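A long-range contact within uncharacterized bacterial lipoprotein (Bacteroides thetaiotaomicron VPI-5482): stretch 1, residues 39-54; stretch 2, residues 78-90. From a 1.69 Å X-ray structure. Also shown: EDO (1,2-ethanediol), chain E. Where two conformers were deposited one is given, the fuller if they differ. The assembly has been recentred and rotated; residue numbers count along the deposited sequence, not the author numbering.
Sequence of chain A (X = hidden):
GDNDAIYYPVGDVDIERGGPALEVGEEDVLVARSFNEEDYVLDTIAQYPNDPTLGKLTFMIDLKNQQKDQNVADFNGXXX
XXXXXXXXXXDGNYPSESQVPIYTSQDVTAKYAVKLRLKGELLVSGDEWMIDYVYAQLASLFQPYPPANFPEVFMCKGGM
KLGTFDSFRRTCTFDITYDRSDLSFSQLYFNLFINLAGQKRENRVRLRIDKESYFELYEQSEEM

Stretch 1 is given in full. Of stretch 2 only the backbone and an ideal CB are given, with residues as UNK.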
# COMPACT_ATOMS: atom_id res chain seq x y z
N ASP A 39 0.65 -8.03 -16.21
CA ASP A 39 1.53 -7.76 -15.07
C ASP A 39 2.44 -6.58 -15.40
O ASP A 39 2.79 -6.32 -16.57
CB ASP A 39 2.50 -8.92 -14.80
CG ASP A 39 1.83 -10.24 -14.49
OD1 ASP A 39 0.62 -10.36 -14.22
OD2 ASP A 39 2.59 -11.23 -14.54
N TYR A 40 2.92 -5.90 -14.37
CA TYR A 40 4.01 -4.91 -14.59
C TYR A 40 5.00 -4.91 -13.43
O TYR A 40 4.69 -5.44 -12.36
CB TYR A 40 3.46 -3.52 -14.88
CG TYR A 40 2.89 -2.78 -13.69
CD1 TYR A 40 3.72 -2.00 -12.89
CD2 TYR A 40 1.54 -2.87 -13.36
CE1 TYR A 40 3.23 -1.32 -11.81
CE2 TYR A 40 1.04 -2.18 -12.29
CZ TYR A 40 1.90 -1.42 -11.49
OH TYR A 40 1.41 -0.71 -10.42
N VAL A 41 6.18 -4.35 -13.66
CA VAL A 41 7.18 -4.39 -12.61
C VAL A 41 7.76 -3.00 -12.33
O VAL A 41 8.32 -2.37 -13.23
CB VAL A 41 8.30 -5.37 -12.98
CG1 VAL A 41 9.39 -5.39 -11.90
CG2 VAL A 41 7.72 -6.81 -13.20
N LEU A 42 7.58 -2.51 -11.10
CA LEU A 42 8.32 -1.33 -10.65
C LEU A 42 9.79 -1.77 -10.38
O LEU A 42 9.98 -2.80 -9.74
CB LEU A 42 7.67 -0.77 -9.38
CG LEU A 42 8.37 0.32 -8.57
CD1 LEU A 42 8.78 1.56 -9.43
CD2 LEU A 42 7.42 0.69 -7.40
N ASP A 43 10.79 -1.00 -10.84
CA ASP A 43 12.22 -1.39 -10.73
C ASP A 43 13.00 -0.08 -10.50
O ASP A 43 13.14 0.72 -11.42
CB ASP A 43 12.64 -2.08 -12.04
CG ASP A 43 14.00 -2.70 -11.99
OD1 ASP A 43 14.80 -2.32 -11.13
OD2 ASP A 43 14.26 -3.56 -12.88
N THR A 44 13.43 0.14 -9.26
CA THR A 44 13.89 1.45 -8.77
C THR A 44 15.03 1.20 -7.77
O THR A 44 14.92 0.32 -6.94
CB THR A 44 12.74 2.20 -8.02
OG1 THR A 44 11.69 2.55 -8.95
CG2 THR A 44 13.26 3.45 -7.31
N ILE A 45 16.11 1.98 -7.86
CA ILE A 45 17.18 1.91 -6.87
C ILE A 45 16.74 2.70 -5.63
O ILE A 45 16.39 3.88 -5.74
CB ILE A 45 18.50 2.47 -7.44
CG1 ILE A 45 19.13 1.45 -8.40
CG2 ILE A 45 19.50 2.78 -6.32
CD1 ILE A 45 20.25 2.01 -9.24
N ALA A 46 16.71 2.02 -4.48
CA ALA A 46 16.47 2.64 -3.20
C ALA A 46 17.81 3.06 -2.57
O ALA A 46 18.76 2.26 -2.48
CB ALA A 46 15.69 1.72 -2.28
N GLN A 47 17.87 4.33 -2.20
CA GLN A 47 18.96 4.92 -1.48
C GLN A 47 18.55 6.28 -0.90
O GLN A 47 17.66 6.95 -1.43
CB GLN A 47 20.20 5.08 -2.38
CG GLN A 47 20.07 6.09 -3.48
CD GLN A 47 21.36 6.23 -4.33
OE1 GLN A 47 22.48 6.14 -3.82
NE2 GLN A 47 21.20 6.44 -5.62
N TYR A 48 19.25 6.69 0.16
CA TYR A 48 19.02 7.98 0.74
C TYR A 48 19.93 9.03 0.11
O TYR A 48 21.15 8.88 0.15
CB TYR A 48 19.30 7.94 2.26
CG TYR A 48 18.19 7.27 3.03
CD1 TYR A 48 16.94 7.87 3.14
CD2 TYR A 48 18.38 6.02 3.59
CE1 TYR A 48 15.94 7.22 3.82
CE2 TYR A 48 17.42 5.40 4.29
CZ TYR A 48 16.18 5.97 4.39
OH TYR A 48 15.15 5.33 5.06
N PRO A 49 19.34 10.11 -0.44
CA PRO A 49 20.23 11.18 -0.86
C PRO A 49 20.87 11.84 0.36
O PRO A 49 20.31 11.81 1.46
CB PRO A 49 19.32 12.16 -1.59
CG PRO A 49 17.94 11.53 -1.61
CD PRO A 49 17.93 10.48 -0.56
N ASN A 50 22.08 12.29 0.13
CA ASN A 50 22.84 13.11 1.08
C ASN A 50 23.37 12.38 2.30
O ASN A 50 23.99 13.03 3.15
CB ASN A 50 22.00 14.34 1.50
CG ASN A 50 21.76 15.30 0.34
OD1 ASN A 50 22.60 15.40 -0.56
ND2 ASN A 50 20.66 16.03 0.37
N ASP A 51 23.17 11.06 2.37
CA ASP A 51 23.63 10.26 3.52
C ASP A 51 24.05 8.86 3.03
O ASP A 51 23.21 8.03 2.69
CB ASP A 51 22.53 10.16 4.57
CG ASP A 51 22.94 9.34 5.78
OD1 ASP A 51 24.09 8.90 5.83
OD2 ASP A 51 22.12 9.22 6.71
N PRO A 52 25.34 8.61 3.00
CA PRO A 52 25.83 7.33 2.52
C PRO A 52 25.97 6.22 3.57
O PRO A 52 26.59 5.21 3.27
CB PRO A 52 27.19 7.69 1.95
CG PRO A 52 27.34 9.10 2.01
CD PRO A 52 26.39 9.62 3.03
N THR A 53 25.34 6.39 4.73
CA THR A 53 25.40 5.41 5.82
C THR A 53 24.83 4.09 5.30
O THR A 53 23.78 4.07 4.64
CB THR A 53 24.57 5.91 7.01
OG1 THR A 53 25.06 7.20 7.44
CG2 THR A 53 24.58 4.91 8.19
N LEU A 54 25.53 3.02 5.62
CA LEU A 54 25.15 1.70 5.17
C LEU A 54 24.08 1.10 6.07
O LEU A 54 24.04 1.35 7.28
CB LEU A 54 26.37 0.76 5.21
CG LEU A 54 27.59 1.23 4.44
CD1 LEU A 54 28.72 0.22 4.56
CD2 LEU A 54 27.23 1.49 2.98
N UNK A 78 -4.65 5.30 -10.46
CA UNK A 78 -4.40 4.92 -11.85
C UNK A 78 -2.99 5.27 -12.25
O UNK A 78 -2.57 6.42 -12.14
CB UNK A 78 -5.40 5.60 -12.79
N UNK A 79 -2.25 4.26 -12.67
CA UNK A 79 -0.90 4.45 -13.16
C UNK A 79 -0.02 3.26 -12.79
O UNK A 79 -0.52 2.16 -12.61
CB UNK A 79 -0.31 5.75 -12.60
N UNK A 80 1.29 3.49 -12.74
CA UNK A 80 2.23 2.50 -12.22
C UNK A 80 2.63 2.89 -10.79
O UNK A 80 2.89 4.06 -10.50
CB UNK A 80 3.46 2.39 -13.12
N UNK A 81 2.65 1.89 -9.92
CA UNK A 81 3.16 2.02 -8.55
C UNK A 81 4.56 2.63 -8.55
O UNK A 81 5.34 2.44 -9.48
CB UNK A 81 3.18 0.66 -7.85
N UNK A 82 4.87 3.39 -7.51
CA UNK A 82 6.14 4.04 -7.39
C UNK A 82 6.63 4.00 -5.93
O UNK A 82 5.85 3.85 -4.99
CB UNK A 82 6.04 5.48 -7.90
N UNK A 83 7.92 4.15 -5.78
CA UNK A 83 8.64 4.02 -4.51
C UNK A 83 9.19 5.37 -4.09
O UNK A 83 9.85 6.08 -4.89
CB UNK A 83 9.77 3.00 -4.62
N UNK A 84 9.03 5.68 -2.82
CA UNK A 84 9.45 6.95 -2.25
C UNK A 84 10.21 6.65 -0.98
O UNK A 84 9.69 5.98 -0.12
CB UNK A 84 8.26 7.87 -1.98
N UNK A 85 11.44 7.19 -0.85
CA UNK A 85 12.18 7.08 0.40
C UNK A 85 11.57 7.86 1.57
O UNK A 85 10.97 8.93 1.38
CB UNK A 85 13.62 7.56 0.17
N UNK A 86 11.79 7.33 2.77
CA UNK A 86 11.47 8.05 4.00
C UNK A 86 12.37 9.25 4.13
O UNK A 86 13.31 9.46 3.33
CB UNK A 86 11.61 7.14 5.23
N UNK A 87 12.10 10.07 5.15
CA UNK A 87 12.79 11.36 5.27
C UNK A 87 14.30 11.21 5.51
O UNK A 87 15.11 12.07 5.09
CB UNK A 87 12.17 12.17 6.41
N UNK A 88 14.70 10.14 6.18
CA UNK A 88 16.13 9.82 6.28
C UNK A 88 16.43 8.49 6.92
O UNK A 88 15.51 7.74 7.28
CB UNK A 88 16.85 10.91 7.07
N UNK A 89 17.72 8.21 7.09
CA UNK A 89 18.14 6.96 7.62
C UNK A 89 17.55 6.73 9.01
O UNK A 89 17.18 5.60 9.35
CB UNK A 89 19.67 6.90 7.66
N UNK A 90 17.42 7.81 9.77
CA UNK A 90 16.87 7.68 11.14
C UNK A 90 15.44 8.23 11.28
O UNK A 90 14.95 8.36 12.42
CB UNK A 90 17.78 8.41 12.13
C1 EDO E . 28.00 2.92 8.46
O1 EDO E . 27.95 3.37 7.14
C2 EDO E . 29.01 3.79 9.17
O2 EDO E . 28.29 4.76 9.92

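Position 78 is out of reach of stretch 1. Nothing in this contact restricts it, and the residue is Val78.

Position 79 has phi 145° and psi -156°. At these angles a CB would be jammed against the carbonyl O of the residue before. That alone calls for glycine, and Gly79 is found.

At position 80 CA-to-CB points sideways, and the ideal CB lies 3.9 Å from Tyr40 CE1. A side chain with an aliphatic stem would suit, since it could cover the ring and then leave. The residue is Lys80. Its CG sits over one face of the Tyr40 ring, and the extended remainder leads away.

At position 81 the ideal CB is 3.4 Å from Tyr40 OH. The backbone N already donates to that hydroxyl, N to OH 2.9 Å and nearly straight. A small side chain suits the space, and a polar one could use the hydroxyl as well. Ser81 does so: its OG donates to Tyr40 OH at 2.8 Å.

Position 82 points away, with its ideal CB 5.0 Å from Leu42 CD2. Many side chains would fit, long polar ones included. The residue is Lys82, whose CA packs 3.6 Å from Leu42 CD2.

Position 83 points toward stretch 1. Its ideal CB is 4.3 Å from Leu42 CD2 and 4.4 Å from Thr44 CG2, an apolar setting for a branched aliphatic or methionine. Leu83 packs its CB against Leu42 CD2 and its CD2 against Thr44 CG2, both at 4.3 Å. Water 1 joins its N (3.1 Å) to Thr44 OG1 (2.8 Å).

Position 84 points away, with nothing of stretch 1 within 5.5 Å of the ideal CB, so many side chains would suit. It is Thr84, which makes no contact here.

Position 85 points toward stretch 1. The ideal CB is 4.3 Å from Tyr48 CE1 and 4.4 Å from Gln47 O. A flexible apolar chain could reach both the ring and Ala46; leucine might also serve. The residue is Met85, present as selenomethionine. All three chi angles are m, which folds the chain so that CE lies over the Tyr48 ring, 3.5 Å from its centroid, in a CH-pi contact. Its SE is 3.8 Å from Ala46 CB.

At position 86 the ideal CB is 4.0 Å from Tyr48 OH. A small polar side chain fits. Ser86 OG accepts a hydrogen bond from Tyr48 OH at 2.8 Å.

Position 87 points away and is unrestricted here; it is Leu87.

Position 88 has room for a CB, so several residues could fit. Gly88 lays its C over the Tyr48 face opposite Met85 CE.

At position 89 the ideal CB is 3.5 Å from Asp51 OD2, with Thr53 and the Leu54 carbonyl beyond. A long side chain ending in a donor would suit. Tyr89 OH donates to Leu54 O at 2.6 Å, and Thr53 CG2 sits over its ring. Water 3 links Tyr89 N (2.9 Å) to Asp51 OD2 (2.7 Å).

Position 90 points away, so this contact sets no preference; Lys90 makes no contact.

Stretch 2, residues 78-90: VGKSKLTMSLGYK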
# COMPACT_ATOMS: atom_id res chain seq x y z
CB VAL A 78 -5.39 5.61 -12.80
CG1 VAL A 78 -5.10 5.22 -14.30
CG2 VAL A 78 -6.83 5.30 -12.39
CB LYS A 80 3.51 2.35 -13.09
CG LYS A 80 3.27 1.80 -14.49
CD LYS A 80 4.53 1.94 -15.34
CE LYS A 80 4.23 1.80 -16.81
NZ LYS A 80 5.47 1.90 -17.64
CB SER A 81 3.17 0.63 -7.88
OG SER A 81 1.85 0.12 -7.78
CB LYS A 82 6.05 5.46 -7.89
CG LYS A 82 5.22 6.33 -7.05
CD LYS A 82 5.24 7.78 -7.57
CE LYS A 82 4.39 8.65 -6.69
NZ LYS A 82 4.35 10.08 -7.20
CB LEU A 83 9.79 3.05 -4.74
CG LEU A 83 10.77 2.67 -3.62
CD1 LEU A 83 11.39 1.31 -3.90
CD2 LEU A 83 11.86 3.76 -3.30
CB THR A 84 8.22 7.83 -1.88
OG1 THR A 84 7.47 8.12 -3.06
CG2 THR A 84 8.68 9.17 -1.25
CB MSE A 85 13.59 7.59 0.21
CG MSE A 85 14.41 6.87 -0.87
SE MSE A 85 14.60 4.96 -0.65
CE MSE A 85 15.48 4.95 1.10
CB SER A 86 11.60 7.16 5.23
OG SER A 86 12.94 7.01 5.62
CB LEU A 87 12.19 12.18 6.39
CG LEU A 87 10.89 12.91 6.06
CD1 LEU A 87 10.22 13.36 7.40
CD2 LEU A 87 11.15 14.07 5.15
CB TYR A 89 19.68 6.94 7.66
CG TYR A 89 20.30 5.62 8.03
CD1 TYR A 89 20.40 5.23 9.35
CD2 TYR A 89 20.88 4.80 7.05
CE1 TYR A 89 21.01 4.04 9.70
CE2 TYR A 89 21.49 3.61 7.39
CZ TYR A 89 21.57 3.23 8.71
OH TYR A 89 22.17 2.02 9.02
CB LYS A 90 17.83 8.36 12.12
CG LYS A 90 19.13 7.56 12.25
CD LYS A 90 20.00 7.93 13.44
CE LYS A 90 19.70 7.08 14.69
NZ LYS A 90 20.79 7.21 15.74
O HOH W 1 9.76 4.48 -8.25
O HOH W 2 17.53 11.96 2.87
O HOH W 3 19.63 10.23 6.33
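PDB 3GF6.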